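Local coordinates for prolyl-tRNA synthetase (Naegleria fowleri, PDB 6UYH) that catalyses the ATP-dependent attachment of proline to its cognate tRNA, as a class II aminoacyl-tRNA synthetase, at the interface of chains A and B. Sequence-based numbering; all coordinates share one arbitrary frame. Chains: chain A/B, Prolyl-tRNA synthetase.

The interface of chains A and B. Residues chain A 104-105, 110, 114; chain B 97, 99-100, 151.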
# COMPACT_ATOMS: atom_id res chain seq x y z
N LYS A 104 -25.36 -6.08 4.64
CA LYS A 104 -26.17 -5.00 5.18
C LYS A 104 -25.41 -3.68 5.04
O LYS A 104 -24.18 -3.65 5.08
CB LYS A 104 -26.52 -5.22 6.67
CG LYS A 104 -27.31 -6.49 6.96
CD LYS A 104 -27.79 -6.54 8.41
CE LYS A 104 -28.89 -5.53 8.66
NZ LYS A 104 -29.66 -5.85 9.89
N SER A 105 -26.16 -2.61 4.86
CA SER A 105 -25.65 -1.25 5.00
C SER A 105 -26.53 -0.56 6.03
O SER A 105 -27.76 -0.63 5.94
CB SER A 105 -25.67 -0.50 3.66
OG SER A 105 -27.00 -0.27 3.23
N LEU A 110 -28.92 -5.51 2.21
CA LEU A 110 -28.67 -5.22 0.80
C LEU A 110 -29.52 -6.14 -0.07
O LEU A 110 -29.74 -7.31 0.26
CB LEU A 110 -27.19 -5.42 0.47
CG LEU A 110 -26.15 -4.58 1.21
CD1 LEU A 110 -24.75 -4.97 0.76
CD2 LEU A 110 -26.41 -3.09 0.99
N ILE A 114 -22.46 -8.92 -1.46
CA ILE A 114 -21.20 -8.96 -2.19
C ILE A 114 -20.14 -9.50 -1.25
O ILE A 114 -20.26 -9.39 -0.03
CB ILE A 114 -20.80 -7.58 -2.75
CG1 ILE A 114 -20.77 -6.56 -1.62
CG2 ILE A 114 -21.76 -7.14 -3.87
CD1 ILE A 114 -20.38 -5.18 -2.08
N PRO B 97 -26.10 4.87 8.37
CA PRO B 97 -26.48 4.27 7.08
C PRO B 97 -25.32 4.00 6.12
O PRO B 97 -25.48 3.19 5.21
CB PRO B 97 -27.45 5.31 6.49
CG PRO B 97 -28.02 5.99 7.69
CD PRO B 97 -26.87 6.09 8.65
N VAL B 99 -22.46 2.62 6.94
CA VAL B 99 -21.63 1.53 7.45
C VAL B 99 -21.96 0.24 6.71
O VAL B 99 -23.11 -0.19 6.70
CB VAL B 99 -21.84 1.35 8.96
CG1 VAL B 99 -21.04 0.14 9.46
CG2 VAL B 99 -21.47 2.61 9.73
N ALA B 100 -20.94 -0.39 6.12
CA ALA B 100 -21.10 -1.71 5.50
C ALA B 100 -20.80 -2.82 6.51
O ALA B 100 -19.76 -2.78 7.17
CB ALA B 100 -20.19 -1.85 4.29
N TRP B 151 -20.81 3.35 2.43
CA TRP B 151 -21.95 3.06 1.57
C TRP B 151 -22.63 4.38 1.22
O TRP B 151 -23.71 4.73 1.71
CB TRP B 151 -22.91 2.08 2.23
CG TRP B 151 -23.45 1.09 1.26
CD1 TRP B 151 -24.73 1.04 0.77
CD2 TRP B 151 -22.74 0.01 0.65
NE1 TRP B 151 -24.85 -0.02 -0.10
CE2 TRP B 151 -23.64 -0.66 -0.19
CE3 TRP B 151 -21.42 -0.45 0.73
CZ2 TRP B 151 -23.27 -1.78 -0.94
CZ3 TRP B 151 -21.06 -1.56 -0.01
CH2 TRP B 151 -21.98 -2.20 -0.84
O HOH W 1 -27.67 2.07 3.67
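B:Trp151 lays its indole across the dimer boundary and meets A:Ser105, A:Leu110 and A:Ile114 in turn, an instructive case of one aromatic side chain being read differently along its length by a partner subunit. Class II synthetases typically work as dimers built on their catalytic cores, and this patch, repeated by two-fold symmetry with the chains exchanged, fits such a core-to-core interface. At the pyrrole end, CB of A:Ser105 sits over the face of the five-membered ring, 3.7 Å from its centroid, in a CH-pi contact whose nearest ring atom is CD1 of B:Trp151. Further along, A:Leu110 and B:Trp151 extend toward each other from opposite directions, and the two leucine methyls lie on the same side of the indole as the serine, off the rim running from NE1 through CE2 to CZ2: CD2 of A:Leu110 comes within 3.6 Å of NE1 of B:Trp151, while CD1 of A:Leu110 lies 3.9 Å from CZ2 of B:Trp151. The outer end is met differently. CD1 of A:Ile114 lies in the plane of the indole, at its edge, 3.6 Å from CH2 of B:Trp151; a fully extended chi2 of 180° carries this methyl out to the ring. Together these contacts should resist tilting toward the serine face and sliding toward the isoleucine. On the serine side of the indole the backbones also meet, for A:Ser105 pairs with B:Ala100 in an antiparallel beta bridge that joins the 100-105 strands of the two subunits. The serine hydroxyl has a separate task. With chi1 at 67°, OG of A:Ser105 falls between the backbone N and the carbonyl carbon of its own residue and reaches a water 2.5 Å away, and that water lies 2.9 Å from the backbone carbonyl O of B:Pro97.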